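Local coordinates for protein putative acetyltransferase (Clostridium difficile, PDB 3DSB) that probably acts as an acyltransferase of the GNAT family, transferring acyl groups other than amino-acyl groups, at residues E8-E11 / D15-D18; T19-N24 / D39-G44; H58-F63 / F102-N107; Y108-C113 / V120-Y125. All blocks are in the same frame, centred on the assembly; numbering follows the deposited sequence.

Contact 1: E8-E11 / D15-D18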
loop_
_atom_site.group_PDB
_atom_site.type_symbol
_atom_site.label_atom_id
_atom_site.label_comp_id
_atom_site.label_asym_id
_atom_site.label_seq_id
_atom_site.Cartn_x
_atom_site.Cartn_y
_atom_site.Cartn_z
ATOM N N GLU A 8 -23.678 12.592 -9.677
ATOM C CA GLU A 8 -23.159 11.237 -9.738
ATOM C C GLU A 8 -21.765 11.172 -9.210
ATOM O O GLU A 8 -21.076 12.192 -9.090
ATOM C CB GLU A 8 -23.142 10.702 -11.169
ATOM C CG GLU A 8 -22.113 11.311 -12.099
ATOM C CD GLU A 8 -22.079 10.639 -13.481
ATOM O OE1 GLU A 8 -21.371 11.139 -14.368
ATOM O OE2 GLU A 8 -22.775 9.621 -13.666
ATOM N N ILE A 9 -21.380 9.947 -8.914
ATOM C CA ILE A 9 -19.984 9.639 -8.653
ATOM C C ILE A 9 -19.509 8.842 -9.860
ATOM O O ILE A 9 -20.187 7.902 -10.306
ATOM C CB ILE A 9 -19.825 8.839 -7.330
ATOM C CG1 ILE A 9 -20.181 9.700 -6.104
ATOM C CG2 ILE A 9 -18.366 8.309 -7.194
ATOM C CD1 ILE A 9 -20.386 8.904 -4.809
ATOM N N ARG A 10 -18.351 9.207 -10.390
ATOM C CA ARG A 10 -17.806 8.515 -11.533
ATOM C C ARG A 10 -16.296 8.444 -11.397
ATOM O O ARG A 10 -15.662 9.233 -10.684
ATOM C CB ARG A 10 -18.131 9.261 -12.830
ATOM C CG ARG A 10 -17.659 10.744 -12.895
ATOM C CD ARG A 10 -17.650 11.293 -14.338
ATOM N NE ARG A 10 -17.291 12.706 -14.411
ATOM C CZ ARG A 10 -16.051 13.185 -14.424
ATOM N NH1 ARG A 10 -14.990 12.362 -14.319
ATOM N NH2 ARG A 10 -15.872 14.500 -14.480
ATOM N N GLU A 11 -15.714 7.535 -12.150
ATOM C CA GLU A 11 -14.270 7.508 -12.258
ATOM C C GLU A 11 -13.784 8.831 -12.858
ATOM O O GLU A 11 -14.435 9.446 -13.728
ATOM C CB GLU A 11 -13.845 6.310 -13.125
ATOM C CG GLU A 11 -14.109 4.965 -12.431
ATOM C CD GLU A 11 -13.572 3.726 -13.178
ATOM O OE1 GLU A 11 -12.944 3.899 -14.242
ATOM O OE2 GLU A 11 -13.791 2.598 -12.657
ATOM N N ASP A 15 -9.440 15.082 -18.269
ATOM C CA ASP A 15 -9.908 16.470 -18.123
ATOM C C ASP A 15 -10.070 16.966 -16.692
ATOM O O ASP A 15 -10.157 18.163 -16.460
ATOM C CB ASP A 15 -11.241 16.666 -18.855
ATOM C CG ASP A 15 -11.044 17.031 -20.309
ATOM O OD1 ASP A 15 -12.032 17.470 -20.939
ATOM O OD2 ASP A 15 -9.895 16.909 -20.809
ATOM N N ASP A 16 -10.136 16.035 -15.740
ATOM C CA ASP A 16 -10.262 16.398 -14.336
ATOM C C ASP A 16 -8.909 16.729 -13.681
ATOM O O ASP A 16 -8.872 17.112 -12.498
ATOM C CB ASP A 16 -10.837 15.217 -13.581
ATOM C CG ASP A 16 -12.237 14.828 -14.028
ATOM O OD1 ASP A 16 -13.058 15.734 -14.343
ATOM O OD2 ASP A 16 -12.506 13.610 -13.992
ATOM N N LEU A 17 -7.820 16.593 -14.429
ATOM C CA LEU A 17 -6.472 16.789 -13.870
ATOM C C LEU A 17 -6.339 18.076 -13.061
ATOM O O LEU A 17 -5.867 18.064 -11.930
ATOM C CB LEU A 17 -5.402 16.768 -14.984
ATOM C CG LEU A 17 -3.971 17.208 -14.593
ATOM C CD1 LEU A 17 -3.361 16.220 -13.596
ATOM C CD2 LEU A 17 -3.034 17.307 -15.778
ATOM N N ASP A 18 -6.696 19.215 -13.647
ATOM C CA ASP A 18 -6.417 20.460 -12.951
ATOM C C ASP A 18 -7.211 20.588 -11.661
ATOM O O ASP A 18 -6.686 21.051 -10.637
ATOM C CB ASP A 18 -6.706 21.672 -13.856
ATOM C CG ASP A 18 -5.679 21.839 -14.953
ATOM O OD1 ASP A 18 -4.690 21.071 -14.993
ATOM O OD2 ASP A 18 -5.867 22.757 -15.788
#
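Arg10 sets its CG between the backbone N and the carbonyl carbon (chi1 56°) and then runs extended to NE, while Asp16 holds its CG beside its own backbone N, and the two side chains meet from opposite directions. The resulting salt bridge spans the first beta-alpha connection of the GNAT fold, tying strand 7-11, at the margin of the sheet within this chain, to the 3-10 turn that leads into helix 17-32. Guanidinium and carboxylate lie almost in one plane and meet end-on. NH1 of Arg10 bonds OD2 of Asp16 at 2.8 Å, and NH2 of Arg10 bonds OD1 of Asp16 at 3.1 Å; both bonds are nearly straight and both oxygens use their syn lone pairs. Two parallel bonds between flat groups fix the rotation of each. OD2 of Asp16 also accepts from the backbone N of Arg13, whose NH2 lies close to NH2 of Arg10, so the buried carboxylate is probably kept ionised by its positive surroundings. Val66 of strand 65-77 packs against both Arg10 and Asp16. The guanidinium has a further hold on its own strand: NH1 of Arg10 reaches the backbone O of Glu11 at 3.0 Å, tilted 26° from the carbonyl plane.

Contact 2: T19-N24 / D39-G44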
loop_
_atom_site.group_PDB
_atom_site.type_symbol
_atom_site.label_atom_id
_atom_site.label_comp_id
_atom_site.label_asym_id
_atom_site.label_seq_id
_atom_site.Cartn_x
_atom_site.Cartn_y
_atom_site.Cartn_z
ATOM N N THR A 19 -8.474 20.167 -11.709
ATOM C CA THR A 19 -9.325 20.232 -10.515
ATOM C C THR A 19 -8.832 19.268 -9.423
ATOM O O THR A 19 -8.771 19.629 -8.251
ATOM C CB THR A 19 -10.764 19.942 -10.889
ATOM O OG1 THR A 19 -11.165 20.926 -11.853
ATOM C CG2 THR A 19 -11.675 20.022 -9.670
ATOM N N ILE A 20 -8.492 18.042 -9.795
ATOM C CA ILE A 20 -7.992 17.072 -8.794
ATOM C C ILE A 20 -6.675 17.553 -8.176
ATOM O O ILE A 20 -6.455 17.394 -6.961
ATOM C CB ILE A 20 -7.858 15.670 -9.425
ATOM C CG1 ILE A 20 -9.265 15.108 -9.697
ATOM C CG2 ILE A 20 -7.076 14.736 -8.535
ATOM C CD1 ILE A 20 -9.279 13.832 -10.527
ATOM N N ALA A 21 -5.806 18.140 -8.989
ATOM C CA ALA A 21 -4.552 18.657 -8.459
ATOM C C ALA A 21 -4.879 19.827 -7.482
ATOM O O ALA A 21 -4.350 19.861 -6.359
ATOM C CB ALA A 21 -3.600 19.087 -9.594
ATOM N N LYS A 22 -5.781 20.749 -7.860
ATOM C CA LYS A 22 -6.114 21.834 -6.954
ATOM C C LYS A 22 -6.702 21.282 -5.636
ATOM O O LYS A 22 -6.358 21.740 -4.548
ATOM C CB LYS A 22 -7.106 22.796 -7.643
ATOM C CG LYS A 22 -7.713 23.850 -6.743
ATOM C CD LYS A 22 -8.701 24.710 -7.518
ATOM C CE LYS A 22 -9.976 23.937 -7.785
ATOM N NZ LYS A 22 -11.030 24.884 -8.296
ATOM N N PHE A 23 -7.593 20.294 -5.738
ATOM C CA PHE A 23 -8.204 19.732 -4.537
ATOM C C PHE A 23 -7.144 19.110 -3.622
ATOM O O PHE A 23 -7.192 19.237 -2.383
ATOM C CB PHE A 23 -9.197 18.630 -4.900
ATOM C CG PHE A 23 -10.533 19.116 -5.410
ATOM C CD1 PHE A 23 -10.844 20.464 -5.488
ATOM C CD2 PHE A 23 -11.494 18.168 -5.766
ATOM C CE1 PHE A 23 -12.126 20.886 -5.934
ATOM C CE2 PHE A 23 -12.759 18.569 -6.244
ATOM C CZ PHE A 23 -13.060 19.918 -6.312
ATOM N N ASN A 24 -6.155 18.450 -4.228
ATOM C CA ASN A 24 -5.117 17.829 -3.413
ATOM C C ASN A 24 -4.187 18.838 -2.752
ATOM O O ASN A 24 -3.809 18.648 -1.578
ATOM C CB ASN A 24 -4.366 16.803 -4.244
ATOM C CG ASN A 24 -5.058 15.470 -4.200
ATOM O OD1 ASN A 24 -4.885 14.708 -3.230
ATOM N ND2 ASN A 24 -5.921 15.210 -5.183
ATOM N N ASP A 39 4.321 21.398 -9.447
ATOM C CA ASP A 39 4.895 20.683 -10.586
ATOM C C ASP A 39 4.854 19.177 -10.283
ATOM O O ASP A 39 4.411 18.374 -11.107
ATOM C CB ASP A 39 6.344 21.146 -10.845
ATOM C CG ASP A 39 6.930 20.513 -12.073
ATOM O OD1 ASP A 39 6.355 20.688 -13.146
ATOM O OD2 ASP A 39 7.934 19.773 -11.940
ATOM N N VAL A 40 5.326 18.816 -9.094
ATOM C CA VAL A 40 5.379 17.411 -8.706
ATOM C C VAL A 40 3.984 16.798 -8.580
ATOM O O VAL A 40 3.723 15.696 -9.099
ATOM C CB VAL A 40 6.146 17.257 -7.368
ATOM C CG1 VAL A 40 6.093 15.839 -6.859
ATOM C CG2 VAL A 40 7.593 17.747 -7.531
ATOM N N LEU A 41 3.083 17.528 -7.922
ATOM C CA LEU A 41 1.726 17.034 -7.710
ATOM C C LEU A 41 1.011 16.838 -9.053
ATOM O O LEU A 41 0.322 15.840 -9.262
ATOM C CB LEU A 41 0.953 18.015 -6.825
ATOM C CG LEU A 41 -0.552 17.771 -6.698
ATOM C CD1 LEU A 41 -0.814 16.403 -6.015
ATOM C CD2 LEU A 41 -1.181 18.910 -5.881
ATOM N N THR A 42 1.150 17.814 -9.957
ATOM C CA THR A 42 0.481 17.693 -11.266
ATOM C C THR A 42 0.935 16.430 -11.985
ATOM O O THR A 42 0.125 15.682 -12.523
ATOM C CB THR A 42 0.692 18.969 -12.085
ATOM O OG1 THR A 42 0.049 20.054 -11.378
ATOM C CG2 THR A 42 0.063 18.772 -13.495
ATOM N N LYS A 43 2.251 16.189 -11.958
ATOM C CA LYS A 43 2.798 14.983 -12.582
ATOM C C LYS A 43 2.260 13.713 -11.895
ATOM O O LYS A 43 1.946 12.722 -12.572
ATOM C CB LYS A 43 4.329 14.957 -12.496
ATOM C CG LYS A 43 5.009 15.948 -13.444
ATOM C CD LYS A 43 6.503 16.035 -13.233
ATOM C CE LYS A 43 7.087 17.131 -14.122
ATOM N NZ LYS A 43 8.488 17.389 -13.755
ATOM N N GLY A 44 2.200 13.755 -10.558
ATOM C CA GLY A 44 1.728 12.585 -9.825
ATOM C C GLY A 44 0.271 12.278 -10.105
ATOM O O GLY A 44 -0.115 11.115 -10.158
#
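Leu41 and Ala21 meet where the first two helices of the GNAT fold, 17-32 and 38-50, pack against each other, their axes 9.5 Å apart over these segments and running at 129°. The tight part is the Leu41 side chain. With CG anti to the backbone N (chi1 170°), its two methyls point at the other helix: CD2 of Leu41 comes within 3.3 Å of the backbone O of Ala21, and CD1 of Leu41 sits 4.0 Å from CB of Asn24. The small side chain of Ala21 is consistent with so near an approach to the helix backbone. The packing is looser at the partly exposed Thr42, whose OG1 stands 4.2 Å from CB of Ala21 and is hydrogen-bonded to the backbone O of Met38. The exposed Lys43 and Asp39 are paired in a salt bridge on the side of helix 38-50 turned from helix 17-32. On the buried side, Trp79 of the second subunit packs on Leu41 and gives a hydrogen bond to OD1 of Asn24. The amide is held at its other end too, by Gln69 and by its own helix: ND2 of Asn24 bonds the backbone O of Ile20 at 2.9 Å, from the opposite face of that carbonyl to the backbone N of Asn24.

Contact 3: H58-F63 / F102-N107. With SO4 (sulfate ion), chain C.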
loop_
_atom_site.group_PDB
_atom_site.type_symbol
_atom_site.label_atom_id
_atom_site.label_comp_id
_atom_site.label_asym_id
_atom_site.label_seq_id
_atom_site.Cartn_x
_atom_site.Cartn_y
_atom_site.Cartn_z
ATOM N N HIS A 58 -12.148 8.764 -7.911
ATOM C CA HIS A 58 -13.558 8.969 -8.238
ATOM C C HIS A 58 -13.883 10.402 -7.852
ATOM O O HIS A 58 -13.369 10.928 -6.841
ATOM C CB HIS A 58 -14.483 8.005 -7.479
ATOM C CG HIS A 58 -14.371 6.585 -7.932
ATOM N ND1 HIS A 58 -13.332 5.764 -7.538
ATOM C CD2 HIS A 58 -15.125 5.851 -8.791
ATOM C CE1 HIS A 58 -13.471 4.577 -8.109
ATOM N NE2 HIS A 58 -14.543 4.604 -8.879
ATOM N N VAL A 59 -14.769 11.021 -8.626
ATOM C CA VAL A 59 -15.184 12.380 -8.360
ATOM C C VAL A 59 -16.708 12.423 -8.238
ATOM O O VAL A 59 -17.443 11.626 -8.863
ATOM C CB VAL A 59 -14.727 13.337 -9.500
ATOM C CG1 VAL A 59 -13.218 13.521 -9.448
ATOM C CG2 VAL A 59 -15.166 12.829 -10.915
ATOM N N TYR A 60 -17.127 13.348 -7.376
ATOM C CA TYR A 60 -18.552 13.663 -7.174
ATOM C C TYR A 60 -18.867 14.893 -8.023
ATOM O O TYR A 60 -18.178 15.893 -7.937
ATOM C CB TYR A 60 -18.779 13.930 -5.696
ATOM C CG TYR A 60 -20.217 14.044 -5.248
ATOM C CD1 TYR A 60 -20.833 12.995 -4.561
ATOM C CD2 TYR A 60 -20.931 15.222 -5.452
ATOM C CE1 TYR A 60 -22.166 13.099 -4.119
ATOM C CE2 TYR A 60 -22.219 15.345 -5.003
ATOM C CZ TYR A 60 -22.824 14.299 -4.330
ATOM O OH TYR A 60 -24.118 14.455 -3.896
ATOM N N THR A 61 -19.858 14.767 -8.917
ATOM C CA THR A 61 -20.168 15.884 -9.822
ATOM C C THR A 61 -21.610 16.332 -9.677
ATOM O O THR A 61 -22.513 15.524 -9.386
ATOM C CB THR A 61 -19.888 15.520 -11.322
ATOM O OG1 THR A 61 -20.815 14.525 -11.768
ATOM C CG2 THR A 61 -18.451 14.982 -11.488
ATOM N N VAL A 62 -21.802 17.627 -9.889
ATOM C CA VAL A 62 -23.124 18.243 -9.775
ATOM C C VAL A 62 -23.321 19.062 -11.035
ATOM O O VAL A 62 -22.622 20.041 -11.241
ATOM C CB VAL A 62 -23.204 19.147 -8.528
ATOM C CG1 VAL A 62 -24.576 19.863 -8.473
ATOM C CG2 VAL A 62 -22.940 18.337 -7.215
ATOM N N PHE A 63 -24.268 18.636 -11.887
ATOM C CA PHE A 63 -24.437 19.266 -13.216
ATOM C C PHE A 63 -23.101 19.401 -13.915
ATOM O O PHE A 63 -22.751 20.472 -14.438
ATOM C CB PHE A 63 -25.164 20.620 -13.119
ATOM C CG PHE A 63 -26.657 20.485 -12.951
ATOM C CD1 PHE A 63 -27.207 20.079 -11.727
ATOM C CD2 PHE A 63 -27.523 20.742 -14.032
ATOM C CE1 PHE A 63 -28.559 19.931 -11.558
ATOM C CE2 PHE A 63 -28.919 20.638 -13.840
ATOM C CZ PHE A 63 -29.417 20.218 -12.599
ATOM N N PHE A 102 -18.762 13.869 1.872
ATOM C CA PHE A 102 -17.646 13.056 2.360
ATOM C C PHE A 102 -18.157 11.612 2.572
ATOM O O PHE A 102 -17.549 10.641 2.070
ATOM C CB PHE A 102 -17.086 13.661 3.653
ATOM C CG PHE A 102 -15.911 12.919 4.214
ATOM C CD1 PHE A 102 -14.642 13.425 4.082
ATOM C CD2 PHE A 102 -16.096 11.724 4.878
ATOM C CE1 PHE A 102 -13.534 12.717 4.618
ATOM C CE2 PHE A 102 -15.003 11.011 5.388
ATOM C CZ PHE A 102 -13.739 11.514 5.278
ATOM N N ASN A 103 -19.287 11.474 3.266
ATOM C CA ASN A 103 -19.810 10.145 3.508
ATOM C C ASN A 103 -20.355 9.450 2.246
ATOM O O ASN A 103 -20.235 8.214 2.152
ATOM C CB ASN A 103 -20.879 10.142 4.606
ATOM C CG ASN A 103 -20.322 10.395 5.957
ATOM O OD1 ASN A 103 -19.105 10.370 6.164
ATOM N ND2 ASN A 103 -21.206 10.585 6.926
ATOM N N TYR A 104 -20.954 10.190 1.293
ATOM C CA TYR A 104 -21.370 9.563 0.030
ATOM C C TYR A 104 -20.157 8.913 -0.645
ATOM O O TYR A 104 -20.246 7.781 -1.179
ATOM C CB TYR A 104 -21.995 10.565 -0.951
ATOM C CG TYR A 104 -23.406 11.001 -0.658
ATOM C CD1 TYR A 104 -24.413 10.069 -0.455
ATOM C CD2 TYR A 104 -23.710 12.356 -0.589
ATOM C CE1 TYR A 104 -25.727 10.497 -0.177
ATOM C CE2 TYR A 104 -25.009 12.801 -0.320
ATOM C CZ TYR A 104 -25.998 11.864 -0.104
ATOM O OH TYR A 104 -27.287 12.318 0.178
ATOM N N LEU A 105 -19.036 9.632 -0.667
ATOM C CA LEU A 105 -17.824 9.084 -1.311
ATOM C C LEU A 105 -17.294 7.897 -0.542
ATOM O O LEU A 105 -16.969 6.867 -1.115
ATOM C CB LEU A 105 -16.743 10.169 -1.423
ATOM C CG LEU A 105 -17.044 11.252 -2.461
ATOM C CD1 LEU A 105 -16.005 12.328 -2.342
ATOM C CD2 LEU A 105 -17.075 10.640 -3.858
ATOM N N PHE A 106 -17.198 8.038 0.775
ATOM C CA PHE A 106 -16.626 6.958 1.576
ATOM C C PHE A 106 -17.485 5.692 1.472
ATOM O O PHE A 106 -16.975 4.567 1.343
ATOM C CB PHE A 106 -16.529 7.450 3.015
ATOM C CG PHE A 106 -15.251 7.118 3.652
ATOM C CD1 PHE A 106 -14.175 8.008 3.624
ATOM C CD2 PHE A 106 -15.114 5.904 4.293
ATOM C CE1 PHE A 106 -12.919 7.658 4.220
ATOM C CE2 PHE A 106 -13.916 5.553 4.892
ATOM C CZ PHE A 106 -12.816 6.430 4.853
ATOM N N ASN A 107 -18.803 5.875 1.532
ATOM C CA ASN A 107 -19.710 4.735 1.431
ATOM C C ASN A 107 -19.726 4.129 0.036
ATOM O O ASN A 107 -19.933 2.914 -0.129
ATOM C CB ASN A 107 -21.099 5.119 1.947
ATOM C CG ASN A 107 -21.142 5.173 3.463
ATOM O OD1 ASN A 107 -20.503 4.361 4.122
ATOM N ND2 ASN A 107 -21.857 6.151 4.019
HETATM S S SO4 C . -18.520 17.010 4.366
HETATM O O1 SO4 C . -18.910 16.545 3.044
HETATM O O2 SO4 C . -17.050 16.787 4.480
HETATM O O3 SO4 C . -18.764 18.425 4.602
HETATM O O4 SO4 C . -19.119 16.143 5.376
#
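Tyr60, on strand 56-62, and Tyr104 and Leu105, on helix 101-115, pack the helix onto one face of the GNAT sheet. Tyr60 throws its ring anti to the backbone N (chi1 -170°), which swings the ring across the helix, out toward Tyr104. Leu105 CD2 meets the root of this side chain, 4.1 Å from CB of Tyr60 and at the edge of the ring, near its plane. Farther out the ring reaches Tyr104, which turns its own CG beside the backbone N (chi1 -76°). The two aromatic side chains lie at a slant, with CE1 of Tyr60 3.9 Å from CD2 of Tyr104, and OH of Tyr60 equally far from that CD2. Leu105 also touches Ala68 of strand 65-77.

In the first turn of the same helix, the backbone N of Phe102 bonds O1 of a sulfate, probably from the crystallisation liquor, at 2.9 Å; Arg98 N, in the loop before the helix, binds it too. The position is consistent with the loop that holds the pyrophosphate of acetyl-coenzyme A in GNAT enzymes. No hydrogen bond joins these two segments, so strand and helix are held here by apolar packing, with a buried leucine inside and a more exposed tyrosine outside.

Contact 4: Y108-C113 / V120-Y125. With BET (trimethyl glycine), chain D; BET (trimethyl glycine), chain F.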
loop_
_atom_site.group_PDB
_atom_site.type_symbol
_atom_site.label_atom_id
_atom_site.label_comp_id
_atom_site.label_asym_id
_atom_site.label_seq_id
_atom_site.Cartn_x
_atom_site.Cartn_y
_atom_site.Cartn_z
ATOM N N TYR A 108 -19.490 4.956 -0.983
ATOM C CA TYR A 108 -19.341 4.444 -2.339
ATOM C C TYR A 108 -18.160 3.470 -2.429
ATOM O O TYR A 108 -18.274 2.405 -3.023
ATOM C CB TYR A 108 -19.123 5.620 -3.309
ATOM C CG TYR A 108 -19.226 5.271 -4.787
ATOM C CD1 TYR A 108 -20.469 5.318 -5.417
ATOM C CD2 TYR A 108 -18.102 4.933 -5.553
ATOM C CE1 TYR A 108 -20.627 5.022 -6.738
ATOM C CE2 TYR A 108 -18.268 4.609 -6.936
ATOM C CZ TYR A 108 -19.537 4.672 -7.499
ATOM O OH TYR A 108 -19.764 4.375 -8.859
ATOM N N ILE A 109 -17.040 3.820 -1.829
ATOM C CA ILE A 109 -15.874 2.937 -1.850
ATOM C C ILE A 109 -16.150 1.696 -0.982
ATOM O O ILE A 109 -15.783 0.581 -1.366
ATOM C CB ILE A 109 -14.599 3.695 -1.423
ATOM C CG1 ILE A 109 -14.379 4.931 -2.321
ATOM C CG2 ILE A 109 -13.404 2.739 -1.383
ATOM C CD1 ILE A 109 -14.344 4.675 -3.797
ATOM N N LYS A 110 -16.797 1.876 0.168
ATOM C CA LYS A 110 -17.157 0.688 0.998
ATOM C C LYS A 110 -17.994 -0.272 0.179
ATOM O O LYS A 110 -17.789 -1.495 0.275
ATOM C CB LYS A 110 -17.912 1.082 2.273
ATOM C CG LYS A 110 -17.021 1.684 3.352
ATOM C CD LYS A 110 -17.773 2.408 4.457
ATOM C CE LYS A 110 -18.663 1.499 5.192
ATOM N NZ LYS A 110 -19.369 2.240 6.280
ATOM N N ASN A 111 -18.945 0.257 -0.616
ATOM C CA ASN A 111 -19.776 -0.611 -1.458
ATOM C C ASN A 111 -18.963 -1.348 -2.514
ATOM O O ASN A 111 -19.179 -2.543 -2.762
ATOM C CB ASN A 111 -20.914 0.200 -2.119
ATOM C CG ASN A 111 -21.748 -0.653 -3.073
ATOM O OD1 ASN A 111 -21.674 -0.496 -4.298
ATOM N ND2 ASN A 111 -22.493 -1.590 -2.519
ATOM N N ILE A 112 -18.023 -0.655 -3.137
ATOM C CA ILE A 112 -17.108 -1.325 -4.078
ATOM C C ILE A 112 -16.419 -2.504 -3.376
ATOM O O ILE A 112 -16.333 -3.613 -3.926
ATOM C CB ILE A 112 -16.025 -0.358 -4.659
ATOM C CG1 ILE A 112 -16.662 0.586 -5.702
ATOM C CG2 ILE A 112 -14.805 -1.105 -5.217
ATOM C CD1 ILE A 112 -15.729 1.709 -6.132
ATOM N N CYS A 113 -15.965 -2.277 -2.136
ATOM C CA CYS A 113 -15.237 -3.347 -1.412
ATOM C C CYS A 113 -16.171 -4.520 -1.071
ATOM O O CYS A 113 -15.799 -5.695 -1.226
ATOM C CB CYS A 113 -14.618 -2.784 -0.128
ATOM S SG CYS A 113 -13.282 -1.617 -0.495
ATOM N N VAL A 120 -10.235 -7.860 -0.144
ATOM C CA VAL A 120 -10.229 -8.547 1.139
ATOM C C VAL A 120 -10.279 -7.619 2.355
ATOM O O VAL A 120 -10.402 -8.076 3.486
ATOM C CB VAL A 120 -9.031 -9.543 1.225
ATOM C CG1 VAL A 120 -9.207 -10.645 0.175
ATOM C CG2 VAL A 120 -7.723 -8.809 0.970
ATOM N N GLY A 121 -10.216 -6.322 2.108
ATOM C CA GLY A 121 -10.256 -5.364 3.193
ATOM C C GLY A 121 -10.099 -3.952 2.648
ATOM O O GLY A 121 -9.780 -3.769 1.468
HETATM N N MSE A 122 -10.327 -2.965 3.519
HETATM C CA MSE A 122 -10.258 -1.558 3.138
HETATM C C MSE A 122 -9.533 -0.865 4.257
HETATM O O MSE A 122 -9.921 -1.009 5.426
HETATM C CB MSE A 122 -11.675 -0.966 2.962
HETATM C CG MSE A 122 -11.663 0.415 2.387
HETATM SE SE MSE A 122 -13.497 1.058 2.232
HETATM C CE MSE A 122 -13.528 2.085 3.912
ATOM N N ARG A 123 -8.449 -0.158 3.924
ATOM C CA ARG A 123 -7.554 0.385 4.938
ATOM C C ARG A 123 -7.171 1.820 4.679
ATOM O O ARG A 123 -7.349 2.296 3.578
ATOM C CB ARG A 123 -6.299 -0.482 5.030
ATOM C CG ARG A 123 -6.595 -1.840 5.640
ATOM C CD ARG A 123 -5.395 -2.778 5.608
ATOM N NE ARG A 123 -5.706 -3.927 6.452
ATOM C CZ ARG A 123 -4.910 -4.980 6.583
ATOM N NH1 ARG A 123 -3.765 -5.014 5.924
ATOM N NH2 ARG A 123 -5.292 -5.983 7.366
ATOM N N LEU A 124 -6.654 2.500 5.703
ATOM C CA LEU A 124 -6.021 3.790 5.473
ATOM C C LEU A 124 -5.012 4.009 6.582
ATOM O O LEU A 124 -5.086 3.358 7.655
ATOM C CB LEU A 124 -7.031 4.950 5.363
ATOM C CG LEU A 124 -7.922 5.247 6.574
ATOM C CD1 LEU A 124 -7.187 6.005 7.689
ATOM C CD2 LEU A 124 -9.173 6.042 6.142
ATOM N N TYR A 125 -4.077 4.932 6.366
ATOM C CA TYR A 125 -3.203 5.396 7.492
ATOM C C TYR A 125 -3.392 6.899 7.651
ATOM O O TYR A 125 -3.633 7.617 6.664
ATOM C CB TYR A 125 -1.703 4.972 7.335
ATOM C CG TYR A 125 -1.034 5.491 6.055
ATOM C CD1 TYR A 125 -0.431 6.763 6.036
ATOM C CD2 TYR A 125 -1.063 4.754 4.860
ATOM C CE1 TYR A 125 0.137 7.298 4.861
ATOM C CE2 TYR A 125 -0.444 5.255 3.695
ATOM C CZ TYR A 125 0.118 6.542 3.697
ATOM O OH TYR A 125 0.686 7.125 2.553
HETATM N N BET D . -3.015 -8.966 6.684
HETATM C CA BET D . -3.085 -9.367 5.238
HETATM C C BET D . -2.229 -10.518 4.727
HETATM O O BET D . -1.596 -10.415 3.619
HETATM O OXT BET D . -2.307 -11.589 5.387
HETATM C C1 BET D . -2.477 -7.618 6.735
HETATM C C2 BET D . -4.326 -8.943 7.348
HETATM C C3 BET D . -2.148 -9.839 7.485
HETATM N N BET F . 2.982 10.682 2.766
HETATM C CA BET F . 3.097 10.482 1.297
HETATM C C BET F . 2.138 11.193 0.377
HETATM O O BET F . 1.512 10.626 -0.637
HETATM O OXT BET F . 2.181 12.406 0.614
HETATM C C1 BET F . 4.286 10.911 3.407
HETATM C C2 BET F . 2.051 11.753 3.152
HETATM C C3 BET F . 2.518 9.387 3.243
#
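Apolar packing joins helix 101-115 to strand 119-127 through one residue, selenomethionine Met122, received by Ile109, Lys110 and Cys113. Its CG lies anti to the backbone N (chi1 -172°) and its chain bends only at chi3, so that SE arrives between the helix side chains and CE turns back obliquely toward the N-terminal part of the helix, passing beside CG of Lys110. SG of Cys113 stands 3.8 Å from SE of Met122, and CG2 of Ile109 lies 4.0 Å from the same SE. The aliphatic CG of Lys110 comes closest, 3.6 Å from CE of Met122, the two side chains crossing near a right angle.

The polar end of Lys110 leads away from this core, NZ bonding the backbone O of Leu140. Across the dimer interface, residues Met122 to Tyr125 pair antiparallel with a strand of the second subunit, extending the sheet; Arg123 NE forms a salt bridge with Glu151 of that chain, and Tyr125 OH a hydrogen bond with its Glu75.

Ligand contacts come from Arg123 and Tyr125 farther along the strand. One trimethyl glycine has a methyl at the guanidinium edge of Arg123, in a pocket shared with Ser77, Trp79, Arg80, Phe84 and Tyr147; a second has a methyl at the ring edge of Tyr125, in a pocket with Glu32 and Lys34.

Strand 82-92, helix 101-115 and strand 119-127 form the beta-alpha-beta crossover typical of the GNAT core, with Met122 packed between its helix and last strand.

From the N terminus the contacts follow one another in series, and none nests in or crosses another. Contact 1 closes the short turn from strand 7-11 to helix 17-32; that helix continues into contact 2, which closes the connection to helix 38-50, and Leu17 touches Thr42 between them. Contact 3 spans the longest loop, from strand 56-62 through two further strands to helix 101-115, and pairs with contact 1 through backbone bonds of neighbouring strands. Contact 4 takes up the same helix and returns it to the sheet, Phe106 packing on Met122 and Leu124. Contacts 2 and 4, on opposite sides of the chain's centre, both meet the second subunit.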